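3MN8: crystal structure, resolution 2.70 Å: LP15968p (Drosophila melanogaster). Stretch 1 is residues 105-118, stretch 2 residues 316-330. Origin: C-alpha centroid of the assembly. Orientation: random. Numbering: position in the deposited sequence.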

# COMPACT_ATOMS: atom_id res chain seq x y z
N THR A 105 -3.85 -6.02 -15.07
CA THR A 105 -5.22 -5.57 -14.84
C THR A 105 -5.98 -6.20 -13.66
O THR A 105 -6.92 -5.60 -13.16
N VAL A 106 -5.60 -7.40 -13.23
CA VAL A 106 -6.35 -8.09 -12.17
C VAL A 106 -6.49 -7.23 -10.89
O VAL A 106 -7.58 -7.05 -10.36
N GLY A 107 -5.37 -6.70 -10.41
CA GLY A 107 -5.37 -5.84 -9.24
C GLY A 107 -6.42 -4.76 -9.35
O GLY A 107 -7.15 -4.46 -8.40
N ARG A 108 -6.48 -4.16 -10.54
CA ARG A 108 -7.50 -3.16 -10.86
C ARG A 108 -8.86 -3.65 -10.38
O ARG A 108 -9.49 -3.01 -9.53
N GLN A 109 -9.30 -4.77 -10.92
CA GLN A 109 -10.64 -5.28 -10.61
C GLN A 109 -10.78 -5.72 -9.16
O GLN A 109 -11.85 -5.55 -8.56
N LEU A 110 -9.71 -6.28 -8.59
CA LEU A 110 -9.73 -6.69 -7.19
C LEU A 110 -10.00 -5.52 -6.23
O LEU A 110 -10.68 -5.68 -5.20
N LEU A 111 -9.48 -4.35 -6.57
CA LEU A 111 -9.69 -3.18 -5.73
C LEU A 111 -11.10 -2.66 -5.92
O LEU A 111 -11.71 -2.14 -4.99
N VAL A 112 -11.62 -2.79 -7.13
CA VAL A 112 -12.99 -2.39 -7.39
C VAL A 112 -13.90 -3.27 -6.56
O VAL A 112 -14.82 -2.79 -5.90
N TYR A 113 -13.63 -4.57 -6.59
CA TYR A 113 -14.31 -5.54 -5.74
C TYR A 113 -14.20 -5.24 -4.22
O TYR A 113 -15.19 -5.28 -3.50
N MET A 114 -13.00 -4.95 -3.75
CA MET A 114 -12.81 -4.65 -2.34
C MET A 114 -13.71 -3.49 -1.88
O MET A 114 -14.43 -3.62 -0.90
N ALA A 115 -13.67 -2.37 -2.59
CA ALA A 115 -14.47 -1.19 -2.28
C ALA A 115 -15.91 -1.58 -1.97
O ALA A 115 -16.42 -1.33 -0.88
N GLN A 116 -16.57 -2.19 -2.95
CA GLN A 116 -17.93 -2.65 -2.78
C GLN A 116 -18.04 -3.61 -1.60
O GLN A 116 -18.91 -3.44 -0.74
N TYR A 117 -17.15 -4.60 -1.56
CA TYR A 117 -17.14 -5.61 -0.51
C TYR A 117 -17.13 -5.01 0.90
O TYR A 117 -17.99 -5.29 1.73
N LEU A 118 -16.14 -4.18 1.17
CA LEU A 118 -16.03 -3.53 2.46
C LEU A 118 -17.29 -2.75 2.80
O LEU A 118 -17.88 -2.94 3.85
N THR A 316 -12.29 -15.06 -15.30
CA THR A 316 -11.21 -15.35 -14.37
C THR A 316 -11.40 -14.59 -13.07
O THR A 316 -11.07 -15.09 -11.99
N LEU A 317 -11.94 -13.38 -13.18
CA LEU A 317 -12.03 -12.43 -12.08
C LEU A 317 -12.67 -12.95 -10.78
O LEU A 317 -12.16 -12.68 -9.68
N PRO A 318 -13.79 -13.67 -10.89
CA PRO A 318 -14.42 -14.19 -9.67
C PRO A 318 -13.50 -15.11 -8.87
O PRO A 318 -13.48 -14.99 -7.64
N GLN A 319 -12.75 -15.98 -9.55
CA GLN A 319 -11.71 -16.81 -8.90
C GLN A 319 -10.59 -16.00 -8.22
O GLN A 319 -10.19 -16.28 -7.06
N GLU A 320 -10.06 -15.02 -8.95
CA GLU A 320 -9.02 -14.15 -8.41
C GLU A 320 -9.53 -13.49 -7.15
O GLU A 320 -8.78 -13.31 -6.18
N TRP A 321 -10.81 -13.13 -7.13
CA TRP A 321 -11.37 -12.52 -5.93
C TRP A 321 -11.30 -13.45 -4.72
O TRP A 321 -10.84 -13.05 -3.65
N GLN A 322 -11.73 -14.70 -4.89
CA GLN A 322 -11.78 -15.64 -3.77
C GLN A 322 -10.39 -15.97 -3.21
O GLN A 322 -10.25 -16.21 -2.01
N ARG A 323 -9.38 -15.97 -4.08
CA ARG A 323 -8.00 -16.22 -3.64
C ARG A 323 -7.40 -15.05 -2.86
O ARG A 323 -6.82 -15.24 -1.78
N ASN A 324 -7.53 -13.85 -3.41
CA ASN A 324 -6.87 -12.70 -2.84
C ASN A 324 -7.65 -12.10 -1.69
O ASN A 324 -7.11 -11.32 -0.90
N LYS A 325 -8.92 -12.46 -1.59
CA LYS A 325 -9.82 -11.94 -0.56
C LYS A 325 -9.20 -11.90 0.84
O LYS A 325 -9.11 -10.84 1.45
N ALA A 326 -8.78 -13.07 1.34
CA ALA A 326 -8.17 -13.21 2.66
C ALA A 326 -6.83 -12.49 2.80
O ALA A 326 -6.54 -11.86 3.83
N SER A 327 -6.00 -12.58 1.76
CA SER A 327 -4.69 -11.93 1.75
C SER A 327 -4.78 -10.39 1.76
O SER A 327 -3.89 -9.72 2.27
N LEU A 328 -5.84 -9.85 1.18
CA LEU A 328 -6.02 -8.40 1.12
C LEU A 328 -6.55 -7.87 2.45
O LEU A 328 -6.21 -6.77 2.90
N LEU A 329 -7.39 -8.65 3.10
CA LEU A 329 -7.89 -8.28 4.41
C LEU A 329 -6.79 -8.41 5.47
O LEU A 329 -6.51 -7.48 6.22
N GLN A 330 -6.15 -9.58 5.51
CA GLN A 330 -5.13 -9.85 6.50
C GLN A 330 -3.94 -8.89 6.41
O GLN A 330 -3.39 -8.49 7.42

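Helices 106-118 and 317-330 cross at -69°, with axes 10.0 Å apart at closest approach, and bury 777 Å² between the two stretches. The backbones come nearest at Leu-110 and Trp-321, whose CA atoms lie 6.2 Å apart, and packing centres there.

Aromatic contacts form around Trp-321. Trp-321 (chi1 t, chi2 -106°) has a CA-to-CB bond directed sideways, yet its indole reaches across and sits as a knob among Leu-110, Tyr-113, Met-114 and Tyr-117; its 109 Å² of covered area is the largest of any residue here. Tyr-117 (t) points toward the partner helix and receives Trp-321 CZ2 over one ring face, CD1 to CZ2 being 3.4 Å; with planes at 57° and centroids 5.1 Å apart, the pair is oblique. Tyr-113 (m) also points toward it, bringing its CB to 3.5 Å from Trp-321 CE3, while its OH lies 3.5 Å from Leu-317 CB.

Aliphatic contacts extend the interface in both directions. Leu-110 (m, t) sets CD2 3.6 Å from Trp-321 CA and CD1 3.5 Å from Asn-324 CG. Toward the C-terminal ends, Met-114 (t, p, p) folds its chain so that CE meets Leu-328 CB at 3.7 Å and Leu-329 CD1 at 3.6 Å. At the other end, Val-106 (t) places CG1 3.8 Å from Glu-320 CG, and Leu-317 (m, t) places CD1 4.0 Å from Gln-109 CG.

No hydrogen bond joins the stretches; several polar groups are bonded within their own helix or elsewhere. Asn-324 (m) donates from ND2 to Glu-320 O within its own helix (2.6 Å, 169°). The all-t Lys-325 lays CE 3.2 Å from Tyr-117 OH, a close contact of methylene and hydroxyl; Lys-325 NZ, Tyr-117 OH and Trp-321 NE1 find hydrogen-bonding partners elsewhere in the structure.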

# COMPACT_ATOMS: atom_id res chain seq x y z
CB THR A 105 -6.03 -5.82 -16.13
OG1 THR A 105 -5.98 -7.21 -16.48
CG2 THR A 105 -5.45 -5.01 -17.29
CB VAL A 106 -5.75 -9.49 -11.85
CG1 VAL A 106 -6.55 -10.20 -10.75
CG2 VAL A 106 -5.67 -10.34 -13.11
CB ARG A 108 -7.55 -2.88 -12.36
CG ARG A 108 -8.86 -2.27 -12.80
CD ARG A 108 -8.98 -2.08 -14.31
NE ARG A 108 -8.40 -0.82 -14.73
CZ ARG A 108 -9.05 0.25 -15.18
NH1 ARG A 108 -10.37 0.28 -15.30
NH2 ARG A 108 -8.34 1.32 -15.51
CB GLN A 109 -11.05 -6.42 -11.55
CG GLN A 109 -11.76 -5.94 -12.79
CD GLN A 109 -12.87 -4.97 -12.47
OE1 GLN A 109 -12.85 -3.82 -12.91
NE2 GLN A 109 -13.84 -5.43 -11.70
CB LEU A 110 -8.43 -7.39 -6.79
CG LEU A 110 -8.23 -8.79 -7.37
CD1 LEU A 110 -6.97 -9.39 -6.80
CD2 LEU A 110 -9.39 -9.69 -7.07
CB LEU A 111 -8.67 -2.09 -6.04
CG LEU A 111 -7.28 -2.37 -5.49
CD1 LEU A 111 -6.34 -1.20 -5.74
CD2 LEU A 111 -7.40 -2.67 -4.00
CB VAL A 112 -13.31 -2.52 -8.88
CG1 VAL A 112 -14.81 -2.62 -9.09
CG2 VAL A 112 -12.72 -1.34 -9.65
CB TYR A 113 -13.77 -6.95 -6.01
CG TYR A 113 -14.12 -7.51 -7.37
CD1 TYR A 113 -13.38 -8.55 -7.93
CD2 TYR A 113 -15.20 -7.01 -8.10
CE1 TYR A 113 -13.71 -9.07 -9.18
CE2 TYR A 113 -15.53 -7.52 -9.34
CZ TYR A 113 -14.78 -8.55 -9.88
OH TYR A 113 -15.10 -9.06 -11.11
CB MET A 114 -11.33 -4.35 -2.04
CG MET A 114 -11.03 -3.99 -0.57
SD MET A 114 -11.37 -5.32 0.64
CE MET A 114 -10.38 -6.62 -0.09
CB ALA A 115 -14.44 -0.21 -3.46
CB GLN A 116 -18.39 -3.35 -4.05
CG GLN A 116 -18.44 -2.44 -5.28
CD GLN A 116 -18.66 -3.23 -6.57
OE1 GLN A 116 -19.79 -3.56 -6.95
NE2 GLN A 116 -17.56 -3.57 -7.24
CB TYR A 117 -15.94 -6.54 -0.68
CG TYR A 117 -15.91 -7.66 0.33
CD1 TYR A 117 -16.64 -8.82 0.14
CD2 TYR A 117 -15.14 -7.56 1.49
CE1 TYR A 117 -16.62 -9.85 1.06
CE2 TYR A 117 -15.11 -8.59 2.42
CZ TYR A 117 -15.85 -9.73 2.20
OH TYR A 117 -15.84 -10.75 3.12
CB LEU A 118 -14.82 -2.60 2.49
CG LEU A 118 -13.50 -3.35 2.64
CD1 LEU A 118 -12.32 -2.39 2.59
CD2 LEU A 118 -13.52 -4.16 3.94
CB THR A 316 -9.85 -14.98 -15.00
OG1 THR A 316 -9.34 -16.10 -15.73
CG2 THR A 316 -8.83 -14.60 -13.94
CB LEU A 317 -12.75 -11.16 -12.54
CG LEU A 317 -12.22 -10.47 -13.79
CD1 LEU A 317 -13.17 -9.35 -14.20
CD2 LEU A 317 -10.78 -9.94 -13.61
CB PRO A 318 -15.63 -14.94 -10.20
CG PRO A 318 -15.99 -14.19 -11.44
CD PRO A 318 -14.68 -13.82 -12.06
CB GLN A 319 -11.06 -17.76 -9.93
CG GLN A 319 -11.69 -19.15 -10.01
CD GLN A 319 -12.41 -19.38 -11.32
OE1 GLN A 319 -12.42 -20.49 -11.85
NE2 GLN A 319 -13.01 -18.32 -11.86
CB GLU A 320 -8.61 -13.09 -9.44
CG GLU A 320 -8.07 -13.66 -10.76
CD GLU A 320 -6.76 -14.44 -10.61
OE1 GLU A 320 -6.28 -14.63 -9.47
OE2 GLU A 320 -6.19 -14.87 -11.65
CB TRP A 321 -12.82 -12.04 -6.14
CG TRP A 321 -13.49 -11.72 -4.83
CD1 TRP A 321 -14.44 -12.47 -4.21
CD2 TRP A 321 -13.21 -10.61 -3.97
NE1 TRP A 321 -14.79 -11.89 -3.02
CE2 TRP A 321 -14.05 -10.74 -2.84
CE3 TRP A 321 -12.34 -9.52 -4.03
CZ2 TRP A 321 -14.04 -9.82 -1.79
CZ3 TRP A 321 -12.34 -8.60 -2.99
CH2 TRP A 321 -13.19 -8.76 -1.88
CB GLN A 322 -12.50 -16.92 -4.16
CG GLN A 322 -13.65 -17.25 -3.24
CD GLN A 322 -14.79 -16.27 -3.37
OE1 GLN A 322 -15.37 -15.83 -2.37
NE2 GLN A 322 -15.13 -15.91 -4.60
CB ARG A 323 -7.12 -16.53 -4.85
CG ARG A 323 -7.71 -17.59 -5.74
CD ARG A 323 -6.93 -17.73 -7.02
NE ARG A 323 -7.22 -18.99 -7.71
CZ ARG A 323 -6.80 -19.26 -8.94
NH1 ARG A 323 -6.10 -18.35 -9.60
NH2 ARG A 323 -7.10 -20.43 -9.51
CB ASN A 324 -6.64 -11.65 -3.92
CG ASN A 324 -5.68 -12.13 -5.00
OD1 ASN A 324 -4.49 -11.81 -4.96
ND2 ASN A 324 -6.19 -12.90 -5.96
CB LYS A 325 -11.11 -12.77 -0.53
CG LYS A 325 -12.27 -12.18 0.24
CD LYS A 325 -13.36 -13.21 0.28
CE LYS A 325 -14.61 -12.70 0.94
NZ LYS A 325 -15.68 -13.73 0.82
CB ALA A 326 -8.01 -14.68 3.01
CB SER A 327 -3.89 -12.40 0.53
OG SER A 327 -3.99 -13.81 0.36
CB LEU A 328 -6.96 -8.01 -0.03
CG LEU A 328 -6.52 -8.17 -1.49
CD1 LEU A 328 -7.72 -8.40 -2.38
CD2 LEU A 328 -5.73 -6.95 -1.97
CB LEU A 329 -9.08 -9.16 4.79
CG LEU A 329 -10.47 -8.76 4.29
CD1 LEU A 329 -10.44 -7.46 3.46
CD2 LEU A 329 -11.13 -9.93 3.54
CB GLN A 330 -4.66 -11.31 6.40
CG GLN A 330 -5.72 -12.29 6.84
CD GLN A 330 -6.21 -11.98 8.25
OE1 GLN A 330 -5.50 -12.18 9.22
NE2 GLN A 330 -7.45 -11.51 8.35